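Local coordinates for protein probable glucarate dehydratase (Mycobacterium smegmatis str. MC2 155, PDB 3VDG) that probably dehydrates glucarate, acting as a metal-dependent lyase of the enolase superfamily, at residues 32-37 with 62-67; 67-72 with 147-152. One frame throughout, in Å; residues are numbered along the deposited sequence.

Overall arrangement
Both contacts belong to the amino-terminal alpha+beta (capping) domain that enolase-superfamily proteins carry beside their barrel, and neither contains a ligand of the sodium ion, which is held by Asp-244, Glu-269 and Asn-292. Contact 1 joins strands 30-41 and 55-65 of a three-stranded antiparallel sheet; contact 2 fixes the next strand, 70-75, and the turn leading into it to the end of helix 131-151. Their centres lie 12 Å apart and they share Ala-67, in the turn between strands 55-65 and 70-75. Two probable hydrogen bonds tie them together, Leu-63 N to Gly-71 O at 2.7 Å and Asp-64 OD1 to Thr-70 OG1 at 2.8 Å.

Contact 1: 32-37 with 62-67; sequences GARVTP and QLDTDA
Gly-32 to Arg-34 pair antiparallel with Gln-62 to Asp-64, the strand axes 4.7 Å apart and their directions 161° from one another. This is the first strand pair of the three-stranded sheet in the amino-terminal domain of an enolase-type fold. Arg-34 and Gln-62 exchange both backbone hydrogen bonds, and Asp-64 N donates to Gly-32 O. Between these pairs, the non-hydrogen-bonded pair Ala-33 and Leu-63 turns to the apolar face, where a small methyl and a branched leucine suit the packing against helices 79-92 and 131-151; Ala-33 CB lies 4.1 Å from Leu-63 CD1. The other face is polar. There the Arg-34 chain bends at chi3 (-78°), bringing its guanidinium side-on to the Asp-64 carboxylate in a salt bridge, NE to OD2 and NH2 to OD1, each 2.9 Å and each on a syn lone pair. Asp-64 OD1 also accepts from Thr-70, which should further restrain the carboxylate. The Gln-62 amide stacks on the guanidinium with planes 29° apart, and its NE2 bonds to Glu-407 of helix 407-420. A water sits 2.8 Å from Gln-62 OE1 and 2.6 Å from Thr-36 OG1.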
loop_
_atom_site.group_PDB
_atom_site.type_symbol
_atom_site.label_atom_id
_atom_site.label_comp_id
_atom_site.label_asym_id
_atom_site.label_seq_id
_atom_site.Cartn_x
_atom_site.Cartn_y
_atom_site.Cartn_z
ATOM N N GLY A 32 -1.059 9.380 26.364
ATOM C CA GLY A 32 -1.794 8.302 27.020
ATOM C C GLY A 32 -2.994 7.910 26.185
ATOM O O GLY A 32 -3.296 8.560 25.183
ATOM N N ALA A 33 -3.657 6.823 26.575
ATOM C CA ALA A 33 -4.911 6.425 25.950
ATOM C C ALA A 33 -5.901 6.005 27.027
ATOM O O ALA A 33 -5.541 5.336 27.995
ATOM C CB ALA A 33 -4.685 5.276 24.994
ATOM N N ARG A 34 -7.146 6.415 26.853
ATOM C CA ARG A 34 -8.251 5.962 27.692
ATOM C C ARG A 34 -9.053 4.945 26.880
ATOM O O ARG A 34 -9.549 5.272 25.805
ATOM C CB ARG A 34 -9.134 7.159 28.049
ATOM C CG ARG A 34 -8.423 8.149 28.971
ATOM C CD ARG A 34 -9.202 9.439 29.087
ATOM N NE ARG A 34 -9.029 10.288 27.914
ATOM C CZ ARG A 34 -9.935 11.180 27.524
ATOM N NH1 ARG A 34 -11.058 11.321 28.210
ATOM N NH2 ARG A 34 -9.727 11.929 26.458
ATOM N N VAL A 35 -9.140 3.716 27.381
ATOM C CA VAL A 35 -9.904 2.642 26.736
ATOM C C VAL A 35 -11.198 2.395 27.530
ATOM O O VAL A 35 -11.142 2.054 28.708
ATOM C CB VAL A 35 -9.090 1.328 26.687
ATOM C CG1 VAL A 35 -9.876 0.232 25.958
ATOM C CG2 VAL A 35 -7.737 1.556 26.034
ATOM N N THR A 36 -12.352 2.576 26.892
ATOM C CA THR A 36 -13.647 2.450 27.562
ATOM C C THR A 36 -14.479 1.343 26.913
ATOM O O THR A 36 -14.973 1.509 25.794
ATOM C CB THR A 36 -14.458 3.763 27.458
ATOM O OG1 THR A 36 -13.663 4.852 27.936
ATOM C CG2 THR A 36 -15.746 3.691 28.293
ATOM N N PRO A 37 -14.654 0.212 27.616
ATOM C CA PRO A 37 -15.551 -0.805 27.040
ATOM C C PRO A 37 -17.015 -0.361 27.130
ATOM O O PRO A 37 -17.411 0.262 28.112
ATOM C CB PRO A 37 -15.245 -2.078 27.869
ATOM C CG PRO A 37 -14.523 -1.614 29.092
ATOM C CD PRO A 37 -13.953 -0.241 28.836
ATOM N N GLN A 62 -9.689 6.569 23.253
ATOM C CA GLN A 62 -9.481 8.016 23.176
ATOM C C GLN A 62 -7.983 8.194 23.331
ATOM O O GLN A 62 -7.405 7.861 24.375
ATOM C CB GLN A 62 -10.248 8.744 24.285
ATOM C CG GLN A 62 -11.717 8.986 23.958
ATOM C CD GLN A 62 -12.520 9.426 25.177
ATOM O OE1 GLN A 62 -12.610 8.697 26.163
ATOM N NE2 GLN A 62 -13.101 10.617 25.109
ATOM N N LEU A 63 -7.333 8.648 22.264
ATOM C CA LEU A 63 -5.877 8.695 22.250
ATOM C C LEU A 63 -5.496 10.157 22.478
ATOM O O LEU A 63 -5.801 11.012 21.650
ATOM C CB LEU A 63 -5.343 8.196 20.897
ATOM C CG LEU A 63 -3.821 8.224 20.765
ATOM C CD1 LEU A 63 -3.224 7.160 21.667
ATOM C CD2 LEU A 63 -3.353 8.007 19.327
ATOM N N ASP A 64 -4.846 10.429 23.608
ATOM C CA ASP A 64 -4.536 11.795 24.039
ATOM C C ASP A 64 -3.115 12.213 23.661
ATOM O O ASP A 64 -2.195 11.391 23.684
ATOM C CB ASP A 64 -4.725 11.883 25.555
ATOM C CG ASP A 64 -6.166 11.581 25.970
ATOM O OD1 ASP A 64 -7.092 12.101 25.312
ATOM O OD2 ASP A 64 -6.376 10.823 26.940
ATOM N N THR A 65 -2.934 13.490 23.324
ATOM C CA THR A 65 -1.631 13.997 22.862
ATOM C C THR A 65 -1.206 15.239 23.657
ATOM O O THR A 65 -2.025 15.865 24.330
ATOM C CB THR A 65 -1.672 14.416 21.378
ATOM O OG1 THR A 65 -2.553 15.541 21.233
ATOM C CG2 THR A 65 -2.146 13.265 20.483
ATOM N N ASP A 66 0.059 15.629 23.530
ATOM C CA ASP A 66 0.549 16.797 24.268
ATOM C C ASP A 66 0.072 18.099 23.633
ATOM O O ASP A 66 0.301 19.176 24.177
ATOM C CB ASP A 66 2.083 16.771 24.410
ATOM C CG ASP A 66 2.807 16.819 23.055
ATOM O OD1 ASP A 66 2.156 16.657 21.994
ATOM O OD2 ASP A 66 4.039 17.040 23.049
ATOM N N ALA A 67 -0.603 18.005 22.490
ATOM C CA ALA A 67 -1.243 19.173 21.875
ATOM C C ALA A 67 -2.662 19.361 22.429
ATOM O O ALA A 67 -3.380 20.271 22.027
ATOM C CB ALA A 67 -1.300 19.012 20.362
HETATM O O HOH W 1 -12.271 5.953 25.995
#

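Contact 2: 67-72 with 147-152; sequences AGLTGL and QGQVTG
Gln-149 meets Thr-70 through its side-chain amide: NE2 donates to Thr-70 O at 3.0 Å along an almost straight N-H line (171°). The acceptor lies in the amide plane of the glutamine, whereas NE2 stands above the carbonyl plane of Thr-70, 41° out of it, and so is not on a lone pair. The other end of the amide works through a water, which donates a hydrogen bond to Gln-149 OE1 at 2.7 Å and accepts one from Thr-70 N at 2.8 Å. Glutamine suits this place because one side chain offers both a donor and an acceptor, and so serves both backbone groups of Thr-70. Its chain runs extended beyond CG (chi2 175°), long enough to span from the helix to the strand. Beside it Leu-69 supplies the apolar part; its side chain and that of Gln-149 run antiparallel to each other, CD2 of Leu-69 lying 4.0 Å from OE1 of Gln-149, while its CD1 rests 3.8 Å from Val-150 CB and 3.9 Å from Val-150 CG2.

In the next shell, Asp-145, one turn earlier on the helix, accepts from Gln-149 NE2 with OD1 and from Leu-72 N with OD2, which should steady the amide and extends the grip along the strand. Thr-65 OG1 bonds to Leu-69 O across the turn, where Gly-68 has a positive phi, a conformation glycine adopts more easily than other residues. At the helix end Thr-151 OG1 donates to Gln-147 O at 2.8 Å, and Thr-151 N reaches that oxygen from the opposite face of its plane.

Strand 70-75 is an outer strand of the three-stranded sheet, bonded to strand 55-65 through Gly-71 and Leu-63; helix 131-151 packs on the side of the sheet that carries Ala-33 and Leu-63, and its last turn reaches the outer strand through Gln-149 and Val-150.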
loop_
_atom_site.group_PDB
_atom_site.type_symbol
_atom_site.label_atom_id
_atom_site.label_comp_id
_atom_site.label_asym_id
_atom_site.label_seq_id
_atom_site.Cartn_x
_atom_site.Cartn_y
_atom_site.Cartn_z
ATOM N N ALA A 67 -0.603 18.005 22.490
ATOM C CA ALA A 67 -1.243 19.173 21.875
ATOM C C ALA A 67 -2.662 19.361 22.429
ATOM O O ALA A 67 -3.380 20.271 22.027
ATOM C CB ALA A 67 -1.300 19.012 20.362
ATOM N N GLY A 68 -3.087 18.474 23.324
ATOM C CA GLY A 68 -4.480 18.498 23.789
ATOM C C GLY A 68 -5.504 18.083 22.730
ATOM O O GLY A 68 -6.683 18.346 22.874
ATOM N N LEU A 69 -5.073 17.440 21.652
ATOM C CA LEU A 69 -6.031 16.901 20.670
ATOM C C LEU A 69 -6.243 15.421 20.979
ATOM O O LEU A 69 -5.301 14.729 21.333
ATOM C CB LEU A 69 -5.502 17.037 19.245
ATOM C CG LEU A 69 -5.244 18.468 18.793
ATOM C CD1 LEU A 69 -4.592 18.462 17.421
ATOM C CD2 LEU A 69 -6.546 19.253 18.781
ATOM N N THR A 70 -7.471 14.937 20.852
ATOM C CA THR A 70 -7.757 13.527 21.187
ATOM C C THR A 70 -8.248 12.820 19.935
ATOM O O THR A 70 -9.134 13.329 19.247
ATOM C CB THR A 70 -8.826 13.419 22.309
ATOM O OG1 THR A 70 -8.264 13.906 23.535
ATOM C CG2 THR A 70 -9.273 11.961 22.519
ATOM N N GLY A 71 -7.677 11.656 19.642
ATOM C CA GLY A 71 -8.114 10.866 18.477
ATOM C C GLY A 71 -8.984 9.689 18.941
ATOM O O GLY A 71 -8.828 9.183 20.062
ATOM N N LEU A 72 -9.870 9.225 18.065
ATOM C CA LEU A 72 -10.811 8.164 18.421
ATOM C C LEU A 72 -10.538 6.925 17.576
ATOM O O LEU A 72 -10.221 7.031 16.388
ATOM C CB LEU A 72 -12.262 8.622 18.163
ATOM C CG LEU A 72 -12.696 9.889 18.916
ATOM C CD1 LEU A 72 -14.149 10.243 18.565
ATOM C CD2 LEU A 72 -12.492 9.652 20.402
ATOM N N GLN A 147 -3.959 13.243 13.247
ATOM C CA GLN A 147 -3.275 13.837 12.089
ATOM C C GLN A 147 -4.228 14.774 11.357
ATOM O O GLN A 147 -3.853 15.886 10.982
ATOM C CB GLN A 147 -2.799 12.753 11.121
ATOM C CG GLN A 147 -1.630 11.927 11.642
ATOM C CD GLN A 147 -1.195 10.882 10.641
ATOM O OE1 GLN A 147 -1.358 11.072 9.446
ATOM N NE2 GLN A 147 -0.624 9.784 11.122
ATOM N N GLY A 148 -5.451 14.302 11.113
ATOM C CA GLY A 148 -6.435 15.100 10.363
ATOM C C GLY A 148 -6.791 16.363 11.131
ATOM O O GLY A 148 -6.880 17.447 10.563
ATOM N N GLN A 149 -6.972 16.240 12.442
ATOM C CA GLN A 149 -7.347 17.404 13.229
ATOM C C GLN A 149 -6.245 18.455 13.218
ATOM O O GLN A 149 -6.497 19.644 13.071
ATOM C CB GLN A 149 -7.651 17.020 14.675
ATOM C CG GLN A 149 -8.929 16.202 14.835
ATOM C CD GLN A 149 -9.079 15.756 16.264
ATOM O OE1 GLN A 149 -8.991 16.582 17.177
ATOM N NE2 GLN A 149 -9.254 14.443 16.482
ATOM N N VAL A 150 -5.013 18.021 13.382
ATOM C CA VAL A 150 -3.927 18.989 13.467
ATOM C C VAL A 150 -3.590 19.629 12.108
ATOM O O VAL A 150 -3.155 20.775 12.055
ATOM C CB VAL A 150 -2.688 18.383 14.178
ATOM C CG1 VAL A 150 -1.878 17.559 13.203
ATOM C CG2 VAL A 150 -1.837 19.490 14.805
ATOM N N THR A 151 -3.834 18.913 11.011
ATOM C CA THR A 151 -3.588 19.451 9.672
ATOM C C THR A 151 -4.822 20.120 9.049
ATOM O O THR A 151 -4.738 20.714 7.978
ATOM C CB THR A 151 -3.136 18.356 8.686
ATOM O OG1 THR A 151 -4.130 17.330 8.616
ATOM C CG2 THR A 151 -1.816 17.756 9.123
ATOM N N GLY A 152 -5.974 19.993 9.695
ATOM C CA GLY A 152 -7.200 20.508 9.111
ATOM C C GLY A 152 -7.717 19.685 7.941
ATOM O O GLY A 152 -8.492 20.193 7.142
HETATM O O HOH W 2 -9.467 16.688 19.864
#